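Local coordinates for protein bottromycin amidohydrolase (Streptomyces purpureus, PDB 6I5S) that serves as the thiazoline-specific amidohydrolase and gatekeeper of bottromycin biosynthesis, probably using a pair of bound zinc ions for hydrolysis, at residues V377-A381 against T382-Y386; H361-I364 against A365-T368; P191-E194 against A195-D199. All coordinates share one frame; numbering follows the deposited sequence.

Interaction 1. Residues V377-A381 against T382-Y386; sequences VLKAA and TADAY
Thr382 OG1 donates a hydrogen bond to Leu378 O at 2.7 Å, the hydroxyl reaching back to the last turn of helix 374-381. A chi1 of 60° puts it there, between its own backbone N and carbonyl carbon, and it meets the Leu378 carbonyl from above its plane. The methyl CG2 lies 4.2 Å from Leu378 CD1, the two side chains crossing at a slant. Beside this buried pair, Lys379 O accepts both Thr382 N, at 3.3 Å, and Asp384 N, at 3.0 Å, from opposite faces of its carbonyl plane, so one oxygen ties the end of one helix to the start of the next. A valine here removes the hydroxyl, and the helix end would probably be tied less tightly to the turn through Leu378 O. The Lys379 side is looser: the lysine is partly exposed, and its extended chain brings CE to 3.3 Å from Asp384 OD1, but NZ stays 4.2 Å from that oxygen, beyond a salt bridge. Asp384 is buried, and its OD1 pairs with Arg342. Thr382 packs on Pro88 and Phe90 of strand 84-95, and Ala385 and Tyr386 on Val91. Tyr386 OH bonds to Gly89 O, and Val377 and Ala381 touch helix 358-369, so the helix pair is wedged between that helix and the strand carrying the zinc ligand His94.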
loop_
_atom_site.group_PDB
_atom_site.type_symbol
_atom_site.label_atom_id
_atom_site.label_comp_id
_atom_site.label_asym_id
_atom_site.label_seq_id
_atom_site.Cartn_x
_atom_site.Cartn_y
_atom_site.Cartn_z
ATOM N N VAL A 377 10.936 -5.590 7.911
ATOM C CA VAL A 377 10.235 -4.888 6.846
ATOM C C VAL A 377 9.483 -5.888 5.965
ATOM O O VAL A 377 8.357 -5.610 5.497
ATOM C CB VAL A 377 11.225 -4.001 6.068
ATOM C CG1 VAL A 377 12.095 -4.829 5.143
ATOM C CG2 VAL A 377 10.490 -2.926 5.331
ATOM N N LEU A 378 10.020 -7.098 5.811
ATOM C CA LEU A 378 9.274 -8.119 5.081
ATOM C C LEU A 378 7.982 -8.497 5.809
ATOM O O LEU A 378 6.923 -8.659 5.182
ATOM C CB LEU A 378 10.125 -9.363 4.864
ATOM C CG LEU A 378 9.461 -10.460 3.999
ATOM C CD1 LEU A 378 9.068 -9.950 2.608
ATOM C CD2 LEU A 378 10.324 -11.699 3.896
ATOM N N LYS A 379 8.043 -8.650 7.137
ATOM C CA LYS A 379 6.844 -8.916 7.923
ATOM C C LYS A 379 5.811 -7.803 7.765
ATOM O O LYS A 379 4.624 -8.070 7.618
ATOM C CB LYS A 379 7.211 -9.111 9.400
ATOM C CG LYS A 379 6.063 -9.503 10.269
ATOM C CD LYS A 379 6.473 -9.750 11.737
ATOM C CE LYS A 379 5.303 -10.404 12.504
ATOM N NZ LYS A 379 5.611 -10.652 13.933
ATOM N N ALA A 380 6.242 -6.547 7.824
ATOM C CA ALA A 380 5.346 -5.419 7.591
ATOM C C ALA A 380 4.720 -5.427 6.193
ATOM O O ALA A 380 3.562 -5.028 6.028
ATOM C CB ALA A 380 6.117 -4.120 7.765
ATOM N N ALA A 381 5.458 -5.907 5.187
ATOM C CA ALA A 381 5.015 -5.898 3.801
ATOM C C ALA A 381 4.032 -7.017 3.540
ATOM O O ALA A 381 3.274 -6.973 2.563
ATOM C CB ALA A 381 6.247 -6.041 2.863
ATOM N N THR A 382 4.005 -8.023 4.416
ATOM C CA THR A 382 3.260 -9.231 4.126
ATOM C C THR A 382 2.415 -9.704 5.306
ATOM O O THR A 382 1.230 -9.352 5.382
ATOM C CB THR A 382 4.203 -10.368 3.641
ATOM O OG1 THR A 382 5.207 -10.703 4.623
ATOM C CG2 THR A 382 4.895 -9.990 2.351
ATOM N N ALA A 383 2.960 -10.592 6.144
ATOM C CA ALA A 383 2.196 -11.238 7.215
ATOM C C ALA A 383 1.380 -10.260 8.076
ATOM O O ALA A 383 0.237 -10.538 8.413
ATOM C CB ALA A 383 3.155 -12.028 8.107
ATOM N N ASP A 384 1.976 -9.133 8.497
ATOM C CA ASP A 384 1.217 -8.240 9.379
ATOM C C ASP A 384 0.145 -7.488 8.610
ATOM O O ASP A 384 -0.884 -7.112 9.184
ATOM C CB ASP A 384 2.167 -7.279 10.082
ATOM C CG ASP A 384 2.674 -7.832 11.413
ATOM O OD1 ASP A 384 2.401 -9.003 11.709
ATOM O OD2 ASP A 384 3.311 -7.086 12.180
ATOM N N ALA A 385 0.351 -7.274 7.314
ATOM C CA ALA A 385 -0.717 -6.672 6.500
ATOM C C ALA A 385 -1.872 -7.647 6.292
ATOM O O ALA A 385 -3.044 -7.265 6.338
ATOM C CB ALA A 385 -0.180 -6.187 5.166
ATOM N N TYR A 386 -1.585 -8.916 6.076
ATOM C CA TYR A 386 -2.702 -9.859 5.973
ATOM C C TYR A 386 -3.461 -9.900 7.293
ATOM O O TYR A 386 -4.683 -9.979 7.322
ATOM C CB TYR A 386 -2.195 -11.244 5.597
ATOM C CG TYR A 386 -1.596 -11.253 4.183
ATOM C CD1 TYR A 386 -2.351 -10.831 3.096
ATOM C CD2 TYR A 386 -0.287 -11.662 3.945
ATOM C CE1 TYR A 386 -1.832 -10.811 1.810
ATOM C CE2 TYR A 386 0.265 -11.640 2.634
ATOM C CZ TYR A 386 -0.528 -11.202 1.585
ATOM O OH TYR A 386 -0.073 -11.174 0.274
#

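Interaction 2. Residues H361-I364 against A365-T368; sequences HKEI and AELT
A first torsion of 54° tucks Thr368 OG1 in toward its own main chain, which turns the hydroxyl back over Ile364 O at 3.0 Å. Ala365 O also lies within range of OG1, at 3.2 Å, and which of the two carbonyls takes the proton is not settled. The methyl CG2 of Thr368 comes 3.4 Å from Ile364 O, which already accepts the backbone bond of Thr368 N. On another side of the helix, Glu363 starts out opposite its backbone N and then bends at chi2, 66°, bringing its carboxylate across the stem of Glu366. OE1 approaches Glu366 CG at 4.0 Å, and the two side chains cross at about a right angle with their carboxylate planes 28° apart. This is a meeting of an acid with an aliphatic stem: the nearer carboxylate oxygens, OE1 of Glu363 and OE1 of Glu366, stay 5.8 Å apart. Four successive i to i+4 backbone bonds, from Ala365 N to His361 O through Thr368 N to Ile364 O, make the eight residues two turns of alpha-helix 358-369. That helix follows the zinc ligand Asp348 in the chain, consistent with the last strand-to-helix unit of an amidohydrolase barrel. Each acid has further partners. Glu363 takes the backbone N-H groups of Leu273 and Val274 at the start of helix 273-280, which may help to stabilise its negative charge. Glu366 OE2 forms salt bridges with Arg369 of its own helix and Arg277 of helix 273-280, which probably offset the closeness of a second acid. Leu367 points toward the preceding turn, its CG 3.4 Å from Glu363 O, and packs on Leu273.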
loop_
_atom_site.group_PDB
_atom_site.type_symbol
_atom_site.label_atom_id
_atom_site.label_comp_id
_atom_site.label_asym_id
_atom_site.label_seq_id
_atom_site.Cartn_x
_atom_site.Cartn_y
_atom_site.Cartn_z
ATOM N N HIS A 361 8.336 0.145 -2.796
ATOM C CA HIS A 361 9.744 -0.092 -2.495
ATOM C C HIS A 361 10.426 1.152 -1.957
ATOM O O HIS A 361 11.383 1.019 -1.193
ATOM C CB HIS A 361 10.396 -0.708 -3.750
ATOM C CG HIS A 361 9.803 -2.043 -4.038
ATOM N ND1 HIS A 361 10.137 -3.154 -3.289
ATOM C CD2 HIS A 361 8.779 -2.406 -4.840
ATOM C CE1 HIS A 361 9.375 -4.167 -3.679
ATOM N NE2 HIS A 361 8.527 -3.733 -4.598
ATOM N N LYS A 362 9.975 2.343 -2.330
ATOM C CA LYS A 362 10.483 3.545 -1.656
ATOM C C LYS A 362 10.130 3.556 -0.181
ATOM O O LYS A 362 10.932 4.028 0.653
ATOM C CB LYS A 362 9.960 4.806 -2.312
ATOM C CG LYS A 362 10.499 5.085 -3.701
ATOM C CD LYS A 362 10.255 6.529 -4.042
ATOM C CE LYS A 362 10.699 6.857 -5.423
ATOM N NZ LYS A 362 10.696 8.336 -5.672
ATOM N N GLU A 363 8.955 3.025 0.175
ATOM C CA GLU A 363 8.576 3.003 1.578
ATOM C C GLU A 363 9.374 1.947 2.326
ATOM O O GLU A 363 9.801 2.194 3.453
ATOM C CB GLU A 363 7.081 2.741 1.724
ATOM C CG GLU A 363 6.584 2.728 3.212
ATOM C CD GLU A 363 6.692 4.025 3.894
ATOM O OE1 GLU A 363 7.144 4.989 3.232
ATOM O OE2 GLU A 363 6.341 4.106 5.146
ATOM N N ILE A 364 9.648 0.787 1.696
ATOM C CA ILE A 364 10.610 -0.149 2.293
ATOM C C ILE A 364 11.950 0.542 2.518
ATOM O O ILE A 364 12.573 0.392 3.577
ATOM C CB ILE A 364 10.770 -1.407 1.423
ATOM C CG1 ILE A 364 9.472 -2.256 1.575
ATOM C CG2 ILE A 364 12.003 -2.230 1.825
ATOM C CD1 ILE A 364 9.405 -3.389 0.607
ATOM N N ALA A 365 12.386 1.342 1.551
ATOM C CA ALA A 365 13.666 2.050 1.712
ATOM C C ALA A 365 13.616 3.061 2.869
ATOM O O ALA A 365 14.566 3.170 3.639
ATOM C CB ALA A 365 14.033 2.738 0.393
ATOM N N GLU A 366 12.520 3.812 3.006
ATOM C CA GLU A 366 12.375 4.709 4.153
ATOM C C GLU A 366 12.475 3.961 5.476
ATOM O O GLU A 366 13.149 4.427 6.411
ATOM C CB GLU A 366 11.035 5.455 4.131
ATOM C CG GLU A 366 10.844 6.490 3.016
ATOM C CD GLU A 366 11.486 7.820 3.261
ATOM O OE1 GLU A 366 11.829 8.119 4.423
ATOM O OE2 GLU A 366 11.645 8.603 2.279
ATOM N N LEU A 367 11.793 2.817 5.584
ATOM C CA LEU A 367 11.776 2.076 6.837
ATOM C C LEU A 367 13.141 1.456 7.139
ATOM O O LEU A 367 13.593 1.463 8.287
ATOM C CB LEU A 367 10.689 0.995 6.767
ATOM C CG LEU A 367 9.257 1.545 6.778
ATOM C CD1 LEU A 367 8.291 0.480 6.328
ATOM C CD2 LEU A 367 8.925 1.996 8.210
ATOM N N THR A 368 13.837 0.944 6.117
ATOM C CA THR A 368 15.157 0.380 6.389
ATOM C C THR A 368 16.207 1.470 6.645
ATOM O O THR A 368 17.119 1.265 7.461
ATOM C CB THR A 368 15.609 -0.541 5.231
ATOM O OG1 THR A 368 15.554 0.145 3.968
ATOM C CG2 THR A 368 14.690 -1.759 5.173
#

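Interaction 3. Residues P191-E194 against A195-D199; sequences PVFE and ALVRD
Val197 lays its CG1 methyl over one face of the Phe193 ring, a CH-pi contact one helical turn apart. CG1 is 3.9 Å from the ring centroid, 21° off the normal, and shifted toward the ring's edge, where CZ comes nearest at 3.6 Å. A chi1 of 178° carries the Phe193 ring along the helix toward the following turn, and the two side chains cross at a slant. The other methyl of Val197, CG2, turns to the backbone and lies 3.3 Å from Phe193 O, the oxygen that also accepts Val197 N in a nearly straight bond (168° at the hydrogen). The valine thus touches both the ring and the carbonyl of the same phenylalanine. On a different side of the helix, the bend of Arg198 at chi3 folds the guanidinium back over Ala195, whose CA sits 3.8 Å above one face, off its centre. In the guanidinium plane the arginine meets its neighbour Asp199 side-on: NE reaches OD1 at 2.9 Å in a salt bridge, and NH2 reaches OD2 at 3.2 Å. NE and NH2 share OD1, both from the same face of the carboxylate plane, and this grip should hold the guanidinium against turning. Val192 and Leu196 rest their apolar branches on Val167 of helix 164-177, while Phe193 and Val197 both touch Thr223 of helix 217-223. Apolar residues toward the protein and the partly exposed Arg198-Asp199 pair on another side are the marks of an amphipathic surface helix. Helix 190-203 follows the carboxylated lysine Xaa183 that bridges the two zinc ions, consistent with the helix after the fourth barrel strand, the one carrying this lysine in the amidohydrolase superfamily.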
loop_
_atom_site.group_PDB
_atom_site.type_symbol
_atom_site.label_atom_id
_atom_site.label_comp_id
_atom_site.label_asym_id
_atom_site.label_seq_id
_atom_site.Cartn_x
_atom_site.Cartn_y
_atom_site.Cartn_z
ATOM N N PRO A 191 -17.871 12.291 20.611
ATOM C CA PRO A 191 -19.017 11.395 20.906
ATOM C C PRO A 191 -19.414 10.522 19.713
ATOM O O PRO A 191 -19.889 9.374 19.865
ATOM C CB PRO A 191 -20.132 12.379 21.291
ATOM C CG PRO A 191 -19.584 13.674 21.354
ATOM C CD PRO A 191 -18.221 13.721 20.750
ATOM N N VAL A 192 -19.276 11.070 18.512
ATOM C CA VAL A 192 -19.564 10.322 17.305
ATOM C C VAL A 192 -18.537 9.214 17.094
ATOM O O VAL A 192 -18.914 8.078 16.772
ATOM C CB VAL A 192 -19.673 11.285 16.112
ATOM C CG1 VAL A 192 -19.921 10.512 14.829
ATOM C CG2 VAL A 192 -20.813 12.308 16.329
ATOM N N PHE A 193 -17.240 9.510 17.282
ATOM C CA PHE A 193 -16.215 8.481 17.215
ATOM C C PHE A 193 -16.519 7.349 18.198
ATOM O O PHE A 193 -16.409 6.163 17.861
ATOM C CB PHE A 193 -14.841 9.094 17.466
ATOM C CG PHE A 193 -13.730 8.097 17.463
ATOM C CD1 PHE A 193 -13.102 7.762 16.280
ATOM C CD2 PHE A 193 -13.344 7.491 18.631
ATOM C CE1 PHE A 193 -12.045 6.845 16.298
ATOM C CE2 PHE A 193 -12.300 6.595 18.669
ATOM C CZ PHE A 193 -11.665 6.251 17.512
ATOM N N GLU A 194 -16.871 7.696 19.437
ATOM C CA GLU A 194 -17.080 6.659 20.450
ATOM C C GLU A 194 -18.219 5.751 20.068
ATOM O O GLU A 194 -18.145 4.521 20.265
ATOM C CB GLU A 194 -17.369 7.284 21.830
ATOM C CG GLU A 194 -16.180 7.966 22.441
ATOM C CD GLU A 194 -16.478 8.740 23.723
ATOM O OE1 GLU A 194 -17.634 8.796 24.229
ATOM O OE2 GLU A 194 -15.499 9.327 24.247
ATOM N N ALA A 195 -19.309 6.344 19.570
ATOM C CA ALA A 195 -20.439 5.547 19.106
ATOM C C ALA A 195 -20.060 4.688 17.902
ATOM O O ALA A 195 -20.490 3.528 17.820
ATOM C CB ALA A 195 -21.616 6.443 18.759
ATOM N N LEU A 196 -19.271 5.247 16.973
ATOM C CA LEU A 196 -18.864 4.531 15.761
ATOM C C LEU A 196 -18.008 3.330 16.104
ATOM O O LEU A 196 -18.261 2.222 15.622
ATOM C CB LEU A 196 -18.084 5.470 14.846
ATOM C CG LEU A 196 -17.395 4.866 13.626
ATOM C CD1 LEU A 196 -18.439 4.305 12.717
ATOM C CD2 LEU A 196 -16.642 5.952 12.940
ATOM N N VAL A 197 -17.009 3.512 16.978
ATOM C CA VAL A 197 -16.168 2.359 17.276
ATOM C C VAL A 197 -16.902 1.343 18.119
ATOM O O VAL A 197 -16.679 0.132 17.945
ATOM C CB VAL A 197 -14.802 2.767 17.895
ATOM C CG1 VAL A 197 -13.996 3.597 16.850
ATOM C CG2 VAL A 197 -14.980 3.472 19.194
ATOM N N ARG A 198 -17.831 1.779 19.010
ATOM C CA ARG A 198 -18.643 0.834 19.756
ATOM C C ARG A 198 -19.507 0.007 18.805
ATOM O O ARG A 198 -19.576 -1.223 18.899
ATOM C CB ARG A 198 -19.524 1.597 20.754
ATOM C CG ARG A 198 -20.525 0.739 21.527
ATOM C CD ARG A 198 -21.574 1.653 22.170
ATOM N NE ARG A 198 -22.381 2.235 21.096
ATOM C CZ ARG A 198 -23.037 3.384 21.168
ATOM N NH1 ARG A 198 -23.012 4.107 22.306
ATOM N NH2 ARG A 198 -23.737 3.808 20.131
ATOM N N ASP A 199 -20.158 0.672 17.857
ATOM C CA ASP A 199 -21.093 -0.048 16.988
ATOM C C ASP A 199 -20.392 -0.860 15.895
ATOM O O ASP A 199 -20.896 -1.934 15.499
ATOM C CB ASP A 199 -22.085 0.928 16.356
ATOM C CG ASP A 199 -22.978 1.601 17.419
ATOM O OD1 ASP A 199 -23.036 1.076 18.545
ATOM O OD2 ASP A 199 -23.568 2.669 17.155
#

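Interactions 2 and 1 follow each other along the chain, on helix 358-369 and on helices 374-381 and 383-388, and they touch: Val377 CG2 lies 3.9 Å from Ile364 CG2, and Val377 CG1 lies 4.0 Å from Thr368 CG2. The centres of the two interactions are about 13 Å apart. Val377 is the meeting point: its CB points away from 382-386, and its methyls pack on the helix of interaction 2. Interaction 3 stands apart, its centre 29 Å from that of interaction 1 and 34 Å from that of interaction 2. The side chain of Glu363 is about 12 Å from a zinc ion and that of Phe193 about 14 Å; neither is a ligand, and the metal ligands include His94, His96 and Asp348.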